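Local coordinates for transglutaminase-like enzymes, putative cysteine protease (Cytophaga hutchinsonii, PDB 3ISR), which is probably a cysteine hydrolase of the transglutaminase-like superfamily, with a substrate that is not known, at residues Ser26-Ile31 with Ala255-Asn260; Asn33-Arg38 with Arg68-Lys73. All blocks are in the same frame, centred on the assembly; numbering follows the deposited sequence.

Contact 1: Ser26-Ile31 with Ala255-Asn260; sequences SPTTFI and ASIFGN
T29 and F258 face each other as an antiparallel hydrogen-bonded pair, and I31 and S256 form a second one. Four backbone bonds join the two pairs, with N-H...O angles of 163° or more; the bond from S256 N to I31 O is 2.8 Å. The strand segments run at 161° to each other, their axes 4.8 Å apart, which fits neighbouring strands of one sheet. F30 and I257, the non-hydrogen-bonded pair between them, add a CA-H...O contact from F30 CA to S256 O.

Toward S26 and N260 side chains join the pairing, beside a weak backbone bond from S26 N to N260 O. T28 OG1 lies anti to its own carbonyl carbon (chi1 -58°), where it accepts the N-H of N260 at 3.0 Å from N260 N and donates to S26 O at 2.6 Å, standing above that carbonyl plane. The amide of N260 reaches back, N260 ND2 donating a hydrogen bond to S26 OG at 2.8 Å, almost in the amide plane. An alanine in place of T28 would probably leave the N-H of N260 and the carbonyl of S26 without these mates and open a gap beside I257.

Apolar contacts line both faces. On the face of F30 and I257, CG1 of I257 sits 3.9 Å from CD1 of F30, the side chains side by side, while T28 CG2 meets I257 CG2 at 3.6 Å. On the other face I31 CD1 approaches F258 CE1, and V106 of the second subunit packs on both residues. At G259 a CB would collide with T28 OG1 and be jammed against the carbonyl oxygen of F258.

Strand 255-258 thus adds an outermost strand to the antiparallel four-stranded sheet of this chain, pairing with strand 28-32 of the N-terminal transglutaminase region.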
ATOM      1  N   SER B  26      -1.030 -11.161  29.211  1.00 22.15           N
ATOM      2  CA  SER B  26       0.359 -11.546  29.443  1.00 21.46           C
ATOM      3  C   SER B  26       1.036 -10.380  30.177  1.00 20.81           C
ATOM      4  O   SER B  26       0.415  -9.330  30.327  1.00 20.63           O
ATOM      5  CB  SER B  26       1.047 -11.861  28.109  1.00 21.56           C
ATOM      6  OG  SER B  26       0.961 -10.759  27.230  1.00 21.54           O
ATOM      7  N   PRO B  27       2.288 -10.557  30.658  1.00 20.29           N
ATOM      8  CA  PRO B  27       2.956  -9.441  31.353  1.00 19.76           C
ATOM      9  C   PRO B  27       3.103  -8.228  30.430  1.00 19.35           C
ATOM     10  O   PRO B  27       3.672  -8.338  29.342  1.00 18.60           O
ATOM     11  CB  PRO B  27       4.333 -10.018  31.710  1.00 19.98           C
ATOM     12  CG  PRO B  27       4.154 -11.511  31.659  1.00 20.28           C
ATOM     13  CD  PRO B  27       3.164 -11.740  30.564  1.00 20.39           C
ATOM     14  N   THR B  28       2.569  -7.089  30.857  1.00 18.93           N
ATOM     15  CA  THR B  28       2.370  -5.960  29.950  1.00 18.64           C
ATOM     16  C   THR B  28       2.797  -4.650  30.592  1.00 18.36           C
ATOM     17  O   THR B  28       2.504  -4.407  31.763  1.00 18.28           O
ATOM     18  CB  THR B  28       0.879  -5.872  29.526  1.00 18.58           C
ATOM     19  OG1 THR B  28       0.483  -7.102  28.898  1.00 17.81           O
ATOM     20  CG2 THR B  28       0.645  -4.726  28.570  1.00 17.85           C
ATOM     21  N   THR B  29       3.493  -3.823  29.821  1.00 18.23           N
ATOM     22  CA  THR B  29       3.798  -2.449  30.212  1.00 17.94           C
ATOM     23  C   THR B  29       2.917  -1.482  29.427  1.00 17.72           C
ATOM     24  O   THR B  29       2.723  -1.655  28.216  1.00 17.79           O
ATOM     25  CB  THR B  29       5.297  -2.125  29.998  1.00 18.55           C
ATOM     26  OG1 THR B  29       6.064  -2.909  30.911  1.00 18.70           O
ATOM     27  CG2 THR B  29       5.600  -0.639  30.255  1.00 17.90           C
ATOM     28  N   PHE B  30       2.369  -0.491  30.134  1.00 16.72           N
ATOM     29  CA  PHE B  30       1.509   0.532  29.538  1.00 16.42           C
ATOM     30  C   PHE B  30       2.198   1.869  29.630  1.00 16.63           C
ATOM     31  O   PHE B  30       2.830   2.187  30.644  1.00 17.27           O
ATOM     32  CB  PHE B  30       0.188   0.637  30.308  1.00 16.13           C
ATOM     33  CG  PHE B  30      -0.660  -0.584  30.221  1.00 13.91           C
ATOM     34  CD1 PHE B  30      -1.745  -0.626  29.354  1.00 12.60           C
ATOM     35  CD2 PHE B  30      -0.382  -1.696  31.008  1.00 13.89           C
ATOM     36  CE1 PHE B  30      -2.548  -1.766  29.281  1.00 13.65           C
ATOM     37  CE2 PHE B  30      -1.169  -2.832  30.934  1.00 12.40           C
ATOM     38  CZ  PHE B  30      -2.252  -2.866  30.059  1.00 12.17           C
ATOM     39  N   ILE B  31       2.081   2.655  28.573  1.00 16.48           N
ATOM     40  CA  ILE B  31       2.436   4.058  28.650  1.00 16.26           C
ATOM     41  C   ILE B  31       1.186   4.791  28.246  1.00 16.78           C
ATOM     42  O   ILE B  31       0.716   4.657  27.102  1.00 17.30           O
ATOM     43  CB  ILE B  31       3.566   4.457  27.689  1.00 16.29           C
ATOM     44  CG1 ILE B  31       4.801   3.584  27.926  1.00 15.97           C
ATOM     45  CG2 ILE B  31       3.914   5.957  27.881  1.00 15.07           C
ATOM     46  CD1 ILE B  31       5.946   3.876  26.933  1.00 15.60           C
ATOM     47  N   ALA B 255      -2.931   5.071  24.812  1.00 14.95           N
ATOM     48  CA  ALA B 255      -2.308   3.966  25.506  1.00 15.28           C
ATOM     49  C   ALA B 255      -1.379   3.222  24.556  1.00 15.65           C
ATOM     50  O   ALA B 255      -1.823   2.717  23.521  1.00 16.18           O
ATOM     51  CB  ALA B 255      -3.385   3.020  26.062  1.00 14.79           C
ATOM     52  N   SER B 256      -0.103   3.157  24.907  1.00 15.05           N
ATOM     53  CA  SER B 256       0.824   2.304  24.192  1.00 15.51           C
ATOM     54  C   SER B 256       1.009   1.042  25.016  1.00 15.54           C
ATOM     55  O   SER B 256       1.392   1.111  26.187  1.00 15.31           O
ATOM     56  CB  SER B 256       2.146   3.024  23.955  1.00 14.64           C
ATOM     57  OG  SER B 256       1.920   4.147  23.103  1.00 15.25           O
ATOM     58  N   ILE B 257       0.726  -0.101  24.396  1.00 15.34           N
ATOM     59  CA  ILE B 257       0.654  -1.373  25.107  1.00 15.65           C
ATOM     60  C   ILE B 257       1.759  -2.314  24.657  1.00 15.57           C
ATOM     61  O   ILE B 257       1.785  -2.767  23.502  1.00 15.47           O
ATOM     62  CB  ILE B 257      -0.744  -2.014  24.923  1.00 15.85           C
ATOM     63  CG1 ILE B 257      -1.824  -1.067  25.471  1.00 15.68           C
ATOM     64  CG2 ILE B 257      -0.800  -3.413  25.551  1.00 15.59           C
ATOM     65  CD1 ILE B 257      -3.250  -1.465  25.124  1.00 16.58           C
ATOM     66  N   PHE B 258       2.688  -2.570  25.572  1.00 15.55           N
ATOM     67  CA  PHE B 258       3.816  -3.481  25.340  1.00 15.94           C
ATOM     68  C   PHE B 258       3.555  -4.809  26.016  1.00 16.16           C
ATOM     69  O   PHE B 258       3.920  -5.006  27.170  1.00 15.88           O
ATOM     70  CB  PHE B 258       5.113  -2.867  25.868  1.00 15.89           C
ATOM     71  CG  PHE B 258       5.520  -1.628  25.131  1.00 15.26           C
ATOM     72  CD1 PHE B 258       5.017  -0.391  25.507  1.00 15.11           C
ATOM     73  CD2 PHE B 258       6.394  -1.700  24.040  1.00 15.26           C
ATOM     74  CE1 PHE B 258       5.368   0.773  24.814  1.00 14.37           C
ATOM     75  CE2 PHE B 258       6.756  -0.544  23.351  1.00 14.55           C
ATOM     76  CZ  PHE B 258       6.245   0.696  23.742  1.00 14.83           C
ATOM     77  N   GLY B 259       2.904  -5.707  25.282  1.00 16.87           N
ATOM     78  CA  GLY B 259       2.464  -6.998  25.815  1.00 17.58           C
ATOM     79  C   GLY B 259       1.125  -7.343  25.195  1.00 18.24           C
ATOM     80  O   GLY B 259       0.918  -7.113  24.000  1.00 18.31           O
ATOM     81  N   ASN B 260       0.215  -7.884  26.001  1.00 18.24           N
ATOM     82  CA  ASN B 260      -1.112  -8.293  25.529  1.00 18.72           C
ATOM     83  C   ASN B 260      -2.223  -7.898  26.490  1.00 18.07           C
ATOM     84  O   ASN B 260      -2.379  -8.506  27.547  1.00 17.96           O
ATOM     85  CB  ASN B 260      -1.166  -9.811  25.323  1.00 19.10           C
ATOM     86  CG  ASN B 260      -0.310 -10.269  24.170  1.00 21.09           C
ATOM     87  OD1 ASN B 260      -0.655 -10.047  23.008  1.00 24.61           O
ATOM     88  ND2 ASN B 260       0.816 -10.920  24.479  1.00 23.42           N
TER

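Contact 2: Asn33-Arg38 with Arg68-Lys73; sequences NVHALR and RFVRLK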
ATOM      1  N   ASN B  33      -1.301   8.379  28.039  1.00 16.20           N
ATOM      2  CA  ASN B  33      -1.273   9.823  27.895  1.00 16.59           C
ATOM      3  C   ASN B  33      -2.651  10.397  28.135  1.00 16.85           C
ATOM      4  O   ASN B  33      -3.421  10.580  27.175  1.00 16.20           O
ATOM      5  CB  ASN B  33      -0.770  10.214  26.510  1.00 17.12           C
ATOM      6  CG  ASN B  33      -0.515  11.690  26.388  1.00 18.02           C
ATOM      7  OD1 ASN B  33      -0.190  12.382  27.378  1.00 22.39           O
ATOM      8  ND2 ASN B  33      -0.661  12.194  25.179  1.00 17.07           N
ATOM      9  N   VAL B  34      -2.965  10.648  29.416  1.00 16.50           N
ATOM     10  CA  VAL B  34      -4.295  11.119  29.822  1.00 16.93           C
ATOM     11  C   VAL B  34      -4.306  12.443  30.598  1.00 16.79           C
ATOM     12  O   VAL B  34      -5.341  13.112  30.651  1.00 17.44           O
ATOM     13  CB  VAL B  34      -5.113  10.021  30.613  1.00 16.51           C
ATOM     14  CG1 VAL B  34      -5.225   8.730  29.795  1.00 16.93           C
ATOM     15  CG2 VAL B  34      -4.493   9.743  31.977  1.00 18.32           C
ATOM     16  N   HIS B  35      -3.173  12.809  31.206  1.00 17.00           N
ATOM     17  CA  HIS B  35      -3.027  14.067  31.945  1.00 17.04           C
ATOM     18  C   HIS B  35      -3.163  15.311  31.070  1.00 17.18           C
ATOM     19  O   HIS B  35      -2.649  15.346  29.937  1.00 16.46           O
ATOM     20  CB  HIS B  35      -1.647  14.122  32.578  1.00 17.88           C
ATOM     21  CG  HIS B  35      -1.509  13.262  33.789  1.00 18.92           C
ATOM     22  ND1 HIS B  35      -1.402  11.890  33.711  1.00 19.13           N
ATOM     23  CD2 HIS B  35      -1.477  13.575  35.105  1.00 17.07           C
ATOM     24  CE1 HIS B  35      -1.309  11.394  34.934  1.00 19.20           C
ATOM     25  NE2 HIS B  35      -1.353  12.397  35.796  1.00 18.14           N
ATOM     26  N   ALA B  36      -3.795  16.349  31.609  1.00 16.16           N
ATOM     27  CA  ALA B  36      -3.811  17.641  30.933  1.00 16.01           C
ATOM     28  C   ALA B  36      -2.401  18.207  30.940  1.00 15.76           C
ATOM     29  O   ALA B  36      -1.638  17.964  31.878  1.00 16.53           O
ATOM     30  CB  ALA B  36      -4.781  18.610  31.611  1.00 15.28           C
ATOM     31  N   LEU B  37      -2.030  18.917  29.877  1.00 15.49           N
ATOM     32  CA  LEU B  37      -0.706  19.517  29.807  1.00 15.29           C
ATOM     33  C   LEU B  37      -0.684  20.796  30.644  1.00 15.70           C
ATOM     34  O   LEU B  37      -1.711  21.456  30.791  1.00 15.38           O
ATOM     35  CB  LEU B  37      -0.354  19.854  28.350  1.00 14.90           C
ATOM     36  CG  LEU B  37       1.128  20.034  27.996  1.00 16.12           C
ATOM     37  CD1 LEU B  37       1.971  18.772  28.226  1.00 15.42           C
ATOM     38  CD2 LEU B  37       1.281  20.506  26.551  1.00 16.23           C
ATOM     39  N   ARG B  38       0.488  21.114  31.195  1.00 16.01           N
ATOM     40  CA  ARG B  38       0.763  22.403  31.832  1.00 16.84           C
ATOM     41  C   ARG B  38       1.544  23.263  30.861  1.00 16.93           C
ATOM     42  O   ARG B  38       2.639  22.877  30.425  1.00 17.13           O
ATOM     43  CB  ARG B  38       1.616  22.213  33.076  1.00 17.20           C
ATOM     44  CG  ARG B  38       0.876  21.641  34.244  1.00 18.68           C
ATOM     45  CD  ARG B  38       1.696  21.837  35.504  1.00 22.83           C
ATOM     46  NE  ARG B  38       0.969  21.379  36.681  1.00 24.29           N
ATOM     47  CZ  ARG B  38       0.990  20.130  37.128  1.00 26.62           C
ATOM     48  NH1 ARG B  38       1.709  19.212  36.497  1.00 26.49           N
ATOM     49  NH2 ARG B  38       0.291  19.795  38.209  1.00 26.89           N
ATOM     50  N   ARG B  68       2.516  14.572  28.858  1.00 16.51           N
ATOM     51  CA  ARG B  68       2.829  13.997  30.148  1.00 16.73           C
ATOM     52  C   ARG B  68       2.451  12.546  30.060  1.00 16.49           C
ATOM     53  O   ARG B  68       1.263  12.213  29.999  1.00 17.01           O
ATOM     54  CB  ARG B  68       1.999  14.663  31.253  1.00 16.21           C
ATOM     55  CG  ARG B  68       2.314  16.137  31.421  1.00 15.96           C
ATOM     56  CD  ARG B  68       1.325  16.815  32.358  1.00 14.43           C
ATOM     57  NE  ARG B  68       1.419  16.283  33.714  1.00 13.75           N
ATOM     58  CZ  ARG B  68       0.496  16.442  34.666  1.00 12.19           C
ATOM     59  NH1 ARG B  68      -0.620  17.125  34.435  1.00 10.98           N
ATOM     60  NH2 ARG B  68       0.701  15.920  35.873  1.00 11.69           N
ATOM     61  N   PHE B  69       3.455  11.681  30.050  1.00 16.59           N
ATOM     62  CA  PHE B  69       3.211  10.248  29.978  1.00 16.56           C
ATOM     63  C   PHE B  69       3.244   9.633  31.369  1.00 17.14           C
ATOM     64  O   PHE B  69       3.947  10.129  32.239  1.00 17.66           O
ATOM     65  CB  PHE B  69       4.275   9.591  29.100  1.00 16.35           C
ATOM     66  CG  PHE B  69       4.223  10.022  27.653  1.00 15.34           C
ATOM     67  CD1 PHE B  69       3.164   9.623  26.833  1.00 14.68           C
ATOM     68  CD2 PHE B  69       5.240  10.804  27.112  1.00 15.36           C
ATOM     69  CE1 PHE B  69       3.101  10.002  25.478  1.00 15.13           C
ATOM     70  CE2 PHE B  69       5.214  11.193  25.758  1.00 17.26           C
ATOM     71  CZ  PHE B  69       4.130  10.788  24.927  1.00 15.50           C
ATOM     72  N   VAL B  70       2.476   8.566  31.581  1.00 17.31           N
ATOM     73  CA  VAL B  70       2.596   7.790  32.816  1.00 17.26           C
ATOM     74  C   VAL B  70       2.725   6.328  32.456  1.00 16.75           C
ATOM     75  O   VAL B  70       2.043   5.843  31.551  1.00 17.15           O
ATOM     76  CB  VAL B  70       1.401   7.992  33.814  1.00 18.06           C
ATOM     77  CG1 VAL B  70       1.390   9.417  34.382  1.00 17.54           C
ATOM     78  CG2 VAL B  70       0.085   7.669  33.153  1.00 17.60           C
ATOM     79  N   ARG B  71       3.594   5.619  33.158  1.00 15.98           N
ATOM     80  CA  ARG B  71       3.791   4.218  32.837  1.00 16.10           C
ATOM     81  C   ARG B  71       3.738   3.313  34.052  1.00 16.16           C
ATOM     82  O   ARG B  71       4.128   3.705  35.159  1.00 15.70           O
ATOM     83  CB  ARG B  71       5.088   3.998  32.056  1.00 15.70           C
ATOM     84  CG  ARG B  71       6.309   4.551  32.724  1.00 16.66           C
ATOM     85  CD  ARG B  71       7.587   4.196  31.944  1.00 16.00           C
ATOM     86  NE  ARG B  71       8.692   4.995  32.449  1.00 18.02           N
ATOM     87  CZ  ARG B  71       9.885   5.088  31.872  1.00 19.72           C
ATOM     88  NH1 ARG B  71      10.817   5.851  32.421  1.00 18.91           N
ATOM     89  NH2 ARG B  71      10.145   4.414  30.753  1.00 18.61           N
ATOM     90  N   LEU B  72       3.254   2.100  33.812  1.00 16.76           N
ATOM     91  CA  LEU B  72       3.117   1.075  34.833  1.00 17.10           C
ATOM     92  C   LEU B  72       3.218  -0.275  34.165  1.00 17.46           C
ATOM     93  O   LEU B  72       3.033  -0.383  32.944  1.00 17.43           O
ATOM     94  CB  LEU B  72       1.756   1.196  35.542  1.00 17.32           C
ATOM     95  CG  LEU B  72       0.451   1.081  34.747  1.00 17.77           C
ATOM     96  CD1 LEU B  72       0.128  -0.365  34.387  1.00 16.10           C
ATOM     97  CD2 LEU B  72      -0.684   1.661  35.607  1.00 19.02           C
ATOM     98  N   LYS B  73       3.517  -1.303  34.952  1.00 17.22           N
ATOM     99  CA  LYS B  73       3.492  -2.665  34.440  1.00 18.10           C
ATOM    100  C   LYS B  73       2.423  -3.476  35.173  1.00 18.03           C
ATOM    101  O   LYS B  73       2.143  -3.226  36.347  1.00 17.31           O
ATOM    102  CB  LYS B  73       4.882  -3.322  34.508  1.00 18.42           C
ATOM    103  CG  LYS B  73       5.507  -3.415  35.900  1.00 20.17           C
ATOM    104  CD  LYS B  73       6.936  -3.974  35.842  1.00 22.39           C
ATOM    105  CE  LYS B  73       7.259  -4.727  37.140  1.00 25.56           C
ATOM    106  NZ  LYS B  73       8.725  -4.906  37.388  1.00 26.82           N
TER
HETATM  107  O   HOH W   1      -0.854  10.669  31.151  1.00 19.36           O
HETATM  108  O   HOH W   2      -0.182  15.409  28.572  1.00 23.30           O
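A single water oxygen is gripped by V34, H35 and R68, tying the two segments together. It accepts from V34 N at 2.7 Å, donates to R68 O and is hydrogen-bonded to H35 ND1 at 2.9 Å, in the plane of the imidazole. A second water accepts from R68 N and probably donates to H35 O.

The guanidinium of R68 makes the direct polar bond: R68 NH1 donates to A36 O over 2.9 Å at an N-H...O angle of 160°, and the oxygen lies within 10° of the guanidinium plane. A bend at chi3 turns NE of R68 out of an otherwise extended chain. The flat group is covered on both faces. H35 CD2 stands 3.2 Å above one, offset toward the rim, with ring and guanidinium planes 60° apart; R38 NH1 lies over the centre of the opposite face, only 3.5 Å from R68 NH2.

Apolar atoms complete the join. V70 CG1 comes to 3.4 Å from H35 CE1, the two side chains crossing at about a right angle, and N33 CB packs against F69 CD1.

Placing two arginines so close would be costly without counter-charge. Salt bridges from R68 NH2 to E47 and from R68 NE to E59 supply it, and E47 also makes a long, weak ion pair with R38, so this buried guanidinium is probably stabilised as a cation.

How the contacts relate
Both contacts reach the same antiparallel sheet, contact 2 through 69-73 alone; strands 28-32 and 69-74 are neighbours in it, and F30 N lies 2.9 Å from L72 O, a probable hydrogen bond. The contact centres are about 15 Å apart, and both segments of contact 2 fall between those of contact 1 in the sequence. Contact 1 is partly buried, its centre about 23 Å from that of the chain, and rests on regular strand pairing. Contact 2 is deeper, its centre about 15 Å from that of the chain; there the loop after strand 28-32 meets 68-70 through a charged side chain and waters. Contact 1 meets the second subunit through its paired residues, contact 2 through R71 and K73.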